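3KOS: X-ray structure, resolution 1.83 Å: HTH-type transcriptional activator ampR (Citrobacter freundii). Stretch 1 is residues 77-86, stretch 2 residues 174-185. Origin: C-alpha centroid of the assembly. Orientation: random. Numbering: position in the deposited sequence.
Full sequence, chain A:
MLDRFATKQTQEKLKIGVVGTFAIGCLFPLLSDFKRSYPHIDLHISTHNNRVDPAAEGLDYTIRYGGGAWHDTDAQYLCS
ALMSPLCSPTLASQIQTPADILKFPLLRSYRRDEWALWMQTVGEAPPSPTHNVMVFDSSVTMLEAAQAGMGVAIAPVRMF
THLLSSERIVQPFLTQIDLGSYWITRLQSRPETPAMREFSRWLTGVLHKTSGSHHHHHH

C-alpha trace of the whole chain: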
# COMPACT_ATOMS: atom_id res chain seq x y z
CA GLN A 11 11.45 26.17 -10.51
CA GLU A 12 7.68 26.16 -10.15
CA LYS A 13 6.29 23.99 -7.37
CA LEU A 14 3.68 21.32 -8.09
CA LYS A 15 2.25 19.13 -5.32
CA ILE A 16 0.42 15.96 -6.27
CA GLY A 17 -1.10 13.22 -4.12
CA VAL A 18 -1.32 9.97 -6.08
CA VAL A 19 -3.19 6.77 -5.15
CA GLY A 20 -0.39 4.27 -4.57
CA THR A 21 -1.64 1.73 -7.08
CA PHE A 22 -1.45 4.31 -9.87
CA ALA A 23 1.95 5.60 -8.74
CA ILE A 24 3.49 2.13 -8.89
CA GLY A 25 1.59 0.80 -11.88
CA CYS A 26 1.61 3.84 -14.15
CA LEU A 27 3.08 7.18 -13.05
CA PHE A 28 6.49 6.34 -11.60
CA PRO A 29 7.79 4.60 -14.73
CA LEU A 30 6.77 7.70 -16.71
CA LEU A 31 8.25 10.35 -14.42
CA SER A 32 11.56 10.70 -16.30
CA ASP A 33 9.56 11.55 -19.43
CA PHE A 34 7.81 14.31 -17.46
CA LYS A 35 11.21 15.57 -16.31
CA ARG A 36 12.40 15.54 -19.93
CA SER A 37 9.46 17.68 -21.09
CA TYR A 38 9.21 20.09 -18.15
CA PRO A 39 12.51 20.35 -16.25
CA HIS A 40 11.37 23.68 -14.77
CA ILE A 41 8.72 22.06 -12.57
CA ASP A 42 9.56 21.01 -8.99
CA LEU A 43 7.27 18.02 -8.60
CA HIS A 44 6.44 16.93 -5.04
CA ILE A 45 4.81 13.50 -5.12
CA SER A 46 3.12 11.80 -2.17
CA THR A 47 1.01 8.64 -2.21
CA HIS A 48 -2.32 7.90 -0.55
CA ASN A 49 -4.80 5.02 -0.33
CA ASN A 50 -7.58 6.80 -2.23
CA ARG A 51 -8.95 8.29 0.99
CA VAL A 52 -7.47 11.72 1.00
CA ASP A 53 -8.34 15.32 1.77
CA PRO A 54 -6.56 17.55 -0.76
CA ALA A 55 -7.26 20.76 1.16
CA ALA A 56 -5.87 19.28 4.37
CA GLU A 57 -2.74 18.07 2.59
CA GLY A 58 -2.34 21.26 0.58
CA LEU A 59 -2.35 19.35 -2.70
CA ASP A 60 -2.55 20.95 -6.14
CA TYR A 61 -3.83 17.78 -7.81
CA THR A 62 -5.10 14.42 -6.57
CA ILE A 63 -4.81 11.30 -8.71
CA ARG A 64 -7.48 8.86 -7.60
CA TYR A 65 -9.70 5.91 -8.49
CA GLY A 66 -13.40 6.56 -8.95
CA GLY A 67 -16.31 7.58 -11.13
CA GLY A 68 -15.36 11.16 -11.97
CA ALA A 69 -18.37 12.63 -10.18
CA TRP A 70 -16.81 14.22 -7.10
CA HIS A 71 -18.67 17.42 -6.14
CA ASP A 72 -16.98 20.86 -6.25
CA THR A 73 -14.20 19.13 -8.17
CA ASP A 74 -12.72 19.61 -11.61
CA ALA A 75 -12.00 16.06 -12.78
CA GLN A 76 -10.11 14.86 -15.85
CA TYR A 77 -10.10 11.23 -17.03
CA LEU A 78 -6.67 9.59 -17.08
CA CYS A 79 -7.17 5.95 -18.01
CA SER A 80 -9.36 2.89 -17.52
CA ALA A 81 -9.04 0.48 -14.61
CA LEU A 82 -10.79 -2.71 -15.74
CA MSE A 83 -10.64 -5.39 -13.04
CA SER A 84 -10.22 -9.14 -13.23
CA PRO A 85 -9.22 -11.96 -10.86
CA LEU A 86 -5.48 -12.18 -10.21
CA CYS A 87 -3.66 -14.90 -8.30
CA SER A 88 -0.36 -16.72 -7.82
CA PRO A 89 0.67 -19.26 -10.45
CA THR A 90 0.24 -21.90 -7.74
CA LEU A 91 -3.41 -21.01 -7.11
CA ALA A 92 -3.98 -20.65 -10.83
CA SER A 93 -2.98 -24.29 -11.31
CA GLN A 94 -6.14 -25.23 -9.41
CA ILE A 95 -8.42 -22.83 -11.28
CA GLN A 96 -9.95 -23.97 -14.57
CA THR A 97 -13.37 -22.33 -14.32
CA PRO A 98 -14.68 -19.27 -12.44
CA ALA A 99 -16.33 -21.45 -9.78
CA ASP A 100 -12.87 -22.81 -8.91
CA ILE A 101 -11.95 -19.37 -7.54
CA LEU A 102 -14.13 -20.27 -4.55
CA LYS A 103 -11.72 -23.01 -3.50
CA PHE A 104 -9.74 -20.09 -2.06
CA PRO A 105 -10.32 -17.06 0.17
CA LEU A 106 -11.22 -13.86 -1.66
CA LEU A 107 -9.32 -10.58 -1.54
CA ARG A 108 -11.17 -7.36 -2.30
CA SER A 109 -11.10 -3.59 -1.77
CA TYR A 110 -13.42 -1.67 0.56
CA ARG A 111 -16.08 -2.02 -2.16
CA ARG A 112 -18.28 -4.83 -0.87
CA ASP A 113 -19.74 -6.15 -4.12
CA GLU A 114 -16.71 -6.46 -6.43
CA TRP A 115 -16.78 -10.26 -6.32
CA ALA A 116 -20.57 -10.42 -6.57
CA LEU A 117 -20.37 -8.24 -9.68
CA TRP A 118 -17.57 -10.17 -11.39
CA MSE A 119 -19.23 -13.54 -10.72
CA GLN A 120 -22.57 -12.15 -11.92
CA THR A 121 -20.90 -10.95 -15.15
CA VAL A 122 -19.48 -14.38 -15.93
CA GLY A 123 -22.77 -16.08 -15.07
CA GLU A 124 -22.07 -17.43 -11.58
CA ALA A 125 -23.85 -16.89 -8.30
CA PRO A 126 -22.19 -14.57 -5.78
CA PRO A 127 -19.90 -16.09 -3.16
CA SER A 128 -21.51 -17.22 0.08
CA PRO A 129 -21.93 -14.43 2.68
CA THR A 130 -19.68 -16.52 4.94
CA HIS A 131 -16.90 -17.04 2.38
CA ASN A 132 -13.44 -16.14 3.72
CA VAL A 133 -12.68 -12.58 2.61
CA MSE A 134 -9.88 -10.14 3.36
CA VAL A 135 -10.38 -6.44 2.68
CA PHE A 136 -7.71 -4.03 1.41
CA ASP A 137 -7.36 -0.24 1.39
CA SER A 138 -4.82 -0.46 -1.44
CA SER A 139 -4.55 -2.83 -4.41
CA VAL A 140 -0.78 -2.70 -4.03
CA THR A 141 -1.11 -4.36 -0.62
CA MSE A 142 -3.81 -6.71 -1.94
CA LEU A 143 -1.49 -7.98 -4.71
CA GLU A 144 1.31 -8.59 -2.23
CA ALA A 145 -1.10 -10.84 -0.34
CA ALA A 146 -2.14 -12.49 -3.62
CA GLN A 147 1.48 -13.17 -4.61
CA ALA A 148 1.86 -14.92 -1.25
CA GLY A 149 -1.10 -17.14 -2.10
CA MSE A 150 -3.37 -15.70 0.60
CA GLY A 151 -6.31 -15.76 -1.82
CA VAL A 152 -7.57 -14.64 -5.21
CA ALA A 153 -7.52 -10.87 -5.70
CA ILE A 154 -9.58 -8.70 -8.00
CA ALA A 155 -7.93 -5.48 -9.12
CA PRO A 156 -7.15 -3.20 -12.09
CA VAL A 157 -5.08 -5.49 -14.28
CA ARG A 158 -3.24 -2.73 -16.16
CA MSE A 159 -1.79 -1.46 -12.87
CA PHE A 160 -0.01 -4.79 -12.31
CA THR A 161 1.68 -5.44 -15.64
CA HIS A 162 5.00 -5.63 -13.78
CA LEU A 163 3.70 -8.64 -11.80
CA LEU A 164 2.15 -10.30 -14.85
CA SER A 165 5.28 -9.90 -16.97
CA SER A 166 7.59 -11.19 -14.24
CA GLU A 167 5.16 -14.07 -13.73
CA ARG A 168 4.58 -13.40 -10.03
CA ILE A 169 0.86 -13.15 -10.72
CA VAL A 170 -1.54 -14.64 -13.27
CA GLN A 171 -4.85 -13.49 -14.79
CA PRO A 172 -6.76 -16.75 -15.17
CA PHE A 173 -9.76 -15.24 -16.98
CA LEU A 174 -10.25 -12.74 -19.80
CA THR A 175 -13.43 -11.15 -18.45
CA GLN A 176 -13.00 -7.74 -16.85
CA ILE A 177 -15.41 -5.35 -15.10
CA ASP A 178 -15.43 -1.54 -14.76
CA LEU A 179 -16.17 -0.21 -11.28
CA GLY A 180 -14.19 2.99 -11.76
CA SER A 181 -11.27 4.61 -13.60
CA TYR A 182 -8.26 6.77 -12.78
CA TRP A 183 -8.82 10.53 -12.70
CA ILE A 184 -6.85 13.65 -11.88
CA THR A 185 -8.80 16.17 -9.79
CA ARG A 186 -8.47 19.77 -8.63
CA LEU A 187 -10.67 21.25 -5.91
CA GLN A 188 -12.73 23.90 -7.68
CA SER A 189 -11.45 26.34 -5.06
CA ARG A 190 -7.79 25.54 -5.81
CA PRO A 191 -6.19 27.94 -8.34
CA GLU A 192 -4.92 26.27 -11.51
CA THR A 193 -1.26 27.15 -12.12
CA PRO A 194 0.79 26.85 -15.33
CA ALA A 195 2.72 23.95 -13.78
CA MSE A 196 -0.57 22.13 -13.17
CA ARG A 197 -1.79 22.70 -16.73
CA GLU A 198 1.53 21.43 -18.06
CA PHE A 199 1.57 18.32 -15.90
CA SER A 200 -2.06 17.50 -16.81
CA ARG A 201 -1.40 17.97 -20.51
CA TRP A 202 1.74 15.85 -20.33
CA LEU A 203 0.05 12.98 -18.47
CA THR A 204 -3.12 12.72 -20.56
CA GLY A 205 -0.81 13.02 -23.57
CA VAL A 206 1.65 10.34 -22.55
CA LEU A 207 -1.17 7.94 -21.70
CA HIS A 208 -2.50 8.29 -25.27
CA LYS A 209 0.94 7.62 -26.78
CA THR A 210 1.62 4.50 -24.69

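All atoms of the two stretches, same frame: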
# COMPACT_ATOMS: atom_id res chain seq x y z
N TYR A 77 -10.30 12.67 -16.89
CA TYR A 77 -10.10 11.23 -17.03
C TYR A 77 -8.66 10.95 -17.42
O TYR A 77 -8.10 11.63 -18.29
CB TYR A 77 -11.07 10.69 -18.08
CG TYR A 77 -11.01 9.19 -18.35
CD1 TYR A 77 -10.15 8.68 -19.31
CD2 TYR A 77 -11.84 8.31 -17.68
CE1 TYR A 77 -10.10 7.32 -19.58
CE2 TYR A 77 -11.82 6.95 -17.95
CZ TYR A 77 -10.94 6.46 -18.90
OH TYR A 77 -10.90 5.11 -19.18
N LEU A 78 -8.04 9.98 -16.75
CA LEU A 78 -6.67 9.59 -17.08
C LEU A 78 -6.66 8.31 -17.89
O LEU A 78 -6.19 8.29 -19.02
CB LEU A 78 -5.81 9.42 -15.82
CG LEU A 78 -5.60 10.69 -14.99
CD1 LEU A 78 -4.80 10.36 -13.73
CD2 LEU A 78 -4.89 11.76 -15.82
N CYS A 79 -7.17 7.23 -17.31
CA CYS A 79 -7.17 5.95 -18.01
C CYS A 79 -8.12 4.96 -17.33
O CYS A 79 -8.55 5.17 -16.19
CB CYS A 79 -5.75 5.37 -18.08
SG CYS A 79 -5.10 4.77 -16.48
N SER A 80 -8.44 3.89 -18.04
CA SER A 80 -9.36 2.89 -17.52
C SER A 80 -8.70 2.03 -16.45
O SER A 80 -7.47 2.03 -16.32
CB SER A 80 -9.89 2.02 -18.66
OG SER A 80 -8.81 1.39 -19.34
N ALA A 81 -9.52 1.29 -15.71
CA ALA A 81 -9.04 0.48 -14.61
C ALA A 81 -9.84 -0.82 -14.52
O ALA A 81 -10.25 -1.24 -13.44
CB ALA A 81 -9.14 1.27 -13.30
N LEU A 82 -10.04 -1.46 -15.67
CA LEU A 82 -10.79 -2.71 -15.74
C LEU A 82 -10.20 -3.76 -14.81
O LEU A 82 -8.99 -3.98 -14.78
CB LEU A 82 -10.82 -3.24 -17.17
CG LEU A 82 -11.45 -2.28 -18.18
CD1 LEU A 82 -11.58 -2.97 -19.54
CD2 LEU A 82 -12.81 -1.83 -17.69
N MSE A 83 -11.07 -4.42 -14.05
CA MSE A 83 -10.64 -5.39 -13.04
C MSE A 83 -10.94 -6.83 -13.40
O MSE A 83 -11.96 -7.13 -14.03
CB MSE A 83 -11.31 -5.09 -11.71
CG MSE A 83 -11.02 -3.70 -11.20
SE MSE A 83 -12.00 -3.37 -9.54
CE MSE A 83 -12.93 -5.06 -9.38
N SER A 84 -10.06 -7.72 -12.98
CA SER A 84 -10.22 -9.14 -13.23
C SER A 84 -9.53 -9.90 -12.10
O SER A 84 -8.68 -9.35 -11.41
CB SER A 84 -9.60 -9.47 -14.59
OG SER A 84 -10.01 -10.75 -15.06
N PRO A 85 -9.91 -11.17 -11.89
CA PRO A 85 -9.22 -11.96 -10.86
C PRO A 85 -7.73 -12.09 -11.16
O PRO A 85 -7.34 -12.18 -12.32
CB PRO A 85 -9.91 -13.32 -10.95
CG PRO A 85 -11.31 -12.99 -11.38
CD PRO A 85 -11.15 -11.83 -12.35
N LEU A 86 -6.93 -12.08 -10.10
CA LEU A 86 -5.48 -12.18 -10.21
C LEU A 86 -4.99 -13.04 -9.07
O LEU A 86 -5.40 -12.83 -7.94
CB LEU A 86 -4.84 -10.80 -10.09
CG LEU A 86 -5.15 -9.81 -11.21
CD1 LEU A 86 -4.74 -8.41 -10.79
CD2 LEU A 86 -4.45 -10.22 -12.51
N LEU A 174 -10.28 -13.91 -18.94
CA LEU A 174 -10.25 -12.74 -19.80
C LEU A 174 -11.23 -11.66 -19.37
O LEU A 174 -11.00 -10.48 -19.60
CB LEU A 174 -10.55 -13.15 -21.24
CG LEU A 174 -9.47 -13.99 -21.92
CD1 LEU A 174 -9.87 -14.33 -23.35
CD2 LEU A 174 -8.14 -13.24 -21.89
N THR A 175 -12.34 -12.08 -18.76
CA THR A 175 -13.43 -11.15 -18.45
C THR A 175 -13.03 -10.11 -17.42
O THR A 175 -12.49 -10.43 -16.36
CB THR A 175 -14.69 -11.89 -17.96
OG1 THR A 175 -15.16 -12.77 -18.99
CG2 THR A 175 -15.79 -10.89 -17.62
N GLN A 176 -13.32 -8.85 -17.74
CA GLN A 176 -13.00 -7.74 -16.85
C GLN A 176 -14.25 -6.90 -16.58
O GLN A 176 -15.15 -6.83 -17.42
CB GLN A 176 -11.97 -6.83 -17.51
CG GLN A 176 -10.71 -7.52 -17.95
CD GLN A 176 -9.80 -6.58 -18.69
OE1 GLN A 176 -8.70 -6.28 -18.24
NE2 GLN A 176 -10.28 -6.07 -19.82
N ILE A 177 -14.30 -6.25 -15.42
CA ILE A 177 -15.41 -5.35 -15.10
C ILE A 177 -14.89 -3.93 -14.82
O ILE A 177 -13.73 -3.75 -14.45
CB ILE A 177 -16.24 -5.84 -13.90
CG1 ILE A 177 -15.36 -6.02 -12.65
CG2 ILE A 177 -16.95 -7.16 -14.23
CD1 ILE A 177 -16.14 -6.36 -11.38
N ASP A 178 -15.77 -2.94 -14.99
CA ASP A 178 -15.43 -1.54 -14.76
C ASP A 178 -16.23 -1.03 -13.57
O ASP A 178 -17.44 -0.88 -13.65
CB ASP A 178 -15.75 -0.72 -16.01
CG ASP A 178 -15.46 0.76 -15.85
OD1 ASP A 178 -15.17 1.24 -14.74
OD2 ASP A 178 -15.54 1.48 -16.87
N LEU A 179 -15.54 -0.78 -12.45
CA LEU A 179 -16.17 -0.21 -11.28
C LEU A 179 -15.55 1.15 -10.96
O LEU A 179 -15.70 1.67 -9.85
CB LEU A 179 -16.04 -1.15 -10.08
CG LEU A 179 -16.68 -2.52 -10.28
CD1 LEU A 179 -16.53 -3.40 -9.04
CD2 LEU A 179 -18.15 -2.36 -10.65
N GLY A 180 -14.86 1.71 -11.94
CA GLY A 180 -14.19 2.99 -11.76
C GLY A 180 -12.98 3.12 -12.67
O GLY A 180 -12.53 2.14 -13.27
N SER A 181 -12.44 4.34 -12.78
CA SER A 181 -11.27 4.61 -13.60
C SER A 181 -10.30 5.48 -12.82
O SER A 181 -10.56 5.83 -11.68
CB SER A 181 -11.66 5.35 -14.88
OG SER A 181 -12.59 4.60 -15.63
N TYR A 182 -9.18 5.84 -13.43
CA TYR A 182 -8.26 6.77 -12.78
C TYR A 182 -8.48 8.18 -13.31
O TYR A 182 -8.61 8.39 -14.52
CB TYR A 182 -6.80 6.32 -12.91
CG TYR A 182 -6.53 5.07 -12.10
CD1 TYR A 182 -6.38 5.13 -10.72
CD2 TYR A 182 -6.46 3.83 -12.72
CE1 TYR A 182 -6.17 3.98 -9.97
CE2 TYR A 182 -6.25 2.66 -11.97
CZ TYR A 182 -6.09 2.75 -10.60
OH TYR A 182 -5.89 1.60 -9.85
N TRP A 183 -8.54 9.13 -12.38
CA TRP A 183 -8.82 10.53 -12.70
C TRP A 183 -7.80 11.43 -12.03
O TRP A 183 -7.21 11.06 -11.01
CB TRP A 183 -10.19 10.93 -12.15
CG TRP A 183 -11.32 10.16 -12.73
CD1 TRP A 183 -11.73 8.91 -12.38
CD2 TRP A 183 -12.22 10.61 -13.76
NE1 TRP A 183 -12.82 8.54 -13.13
CE2 TRP A 183 -13.14 9.57 -13.99
CE3 TRP A 183 -12.32 11.79 -14.51
CZ2 TRP A 183 -14.16 9.67 -14.93
CZ3 TRP A 183 -13.33 11.89 -15.45
CH2 TRP A 183 -14.23 10.83 -15.65
N ILE A 184 -7.59 12.61 -12.59
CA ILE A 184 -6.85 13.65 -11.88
C ILE A 184 -7.83 14.77 -11.51
O ILE A 184 -8.62 15.20 -12.33
CB ILE A 184 -5.64 14.17 -12.70
CG1 ILE A 184 -4.79 15.13 -11.86
CG2 ILE A 184 -6.10 14.81 -14.02
CD1 ILE A 184 -3.37 15.39 -12.43
N THR A 185 -7.79 15.22 -10.26
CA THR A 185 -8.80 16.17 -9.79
C THR A 185 -8.20 17.37 -9.08
O THR A 185 -7.19 17.26 -8.39
CB THR A 185 -9.87 15.47 -8.89
OG1 THR A 185 -9.30 15.10 -7.62
CG2 THR A 185 -10.41 14.23 -9.57
O HOH W 1 -12.63 -0.48 -12.26
O HOH W 2 -12.25 1.57 -16.11

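The two stretches run antiparallel: the axis of the strand that includes Tyr77 to Cys79 and that of strand 181-185 run at 167° between their N-to-C directions, 4.5 Å apart at closest approach. Tyr77 faces Trp183 as a non-hydrogen-bonded pair, whereas Cys79 and Tyr182 form a hydrogen-bonded pair. From Tyr77 to Cys79 stretch 1 advances two residues while stretch 2 goes back only one, from Trp183 to Tyr182; this shift of one is a beta bulge. Its signature is a shared acceptor: Tyr182 O receives Leu78 N at 2.8 Å and, weakly, Cys79 N at 3.3 Å, while Tyr182 N donates to Cys79 O at 2.9 Å. Leu78, with phi/psi of -103/-61°, departs from extended geometry here.

Farther along, a single bridge restores direct pairing. Met83 N donates to Ile177 O at 2.8 Å (173° at the hydrogen), and Ile177 N returns a bond to Met83 O at 2.9 Å. Between the two paired regions, two waters bridge the backbones. Water 1 donates to Ala81 O and Gly180 O, both at 2.8 Å, and accepts from Leu179 N at 2.9 Å; water 2 accepts from Ala81 N at 2.8 Å and donates to Gly180 O at 2.9 Å. Gly180 adopts phi/psi of 152/168°, where a CB would jam against the preceding carbonyl oxygen, and its N is held by Asp178 OD1 at 2.9 Å.

Among the side chains, Tyr77 directs its ring edge at the face of Trp183: the planes lie at 89°, with 5.4 Å between the Tyr77 and six-membered ring centroids. Tyr77 CB also sits over that face, 4.0 Å from the centroid and 24° off the normal, a CH-pi contact. Within the bulge, Leu78 CD2 packs against Ile184 CG2 at 3.7 Å; beyond it, Ala81 CB lies 3.5 Å from Tyr182 CE2. The selenomethionine Met83 places CE 4.0 Å from both Ile177 CD1 and Leu179 CD1. Finally, Ser84 OG donates to Thr175 O at 2.8 Å, adding a side-chain-to-backbone tie beside the single bridge.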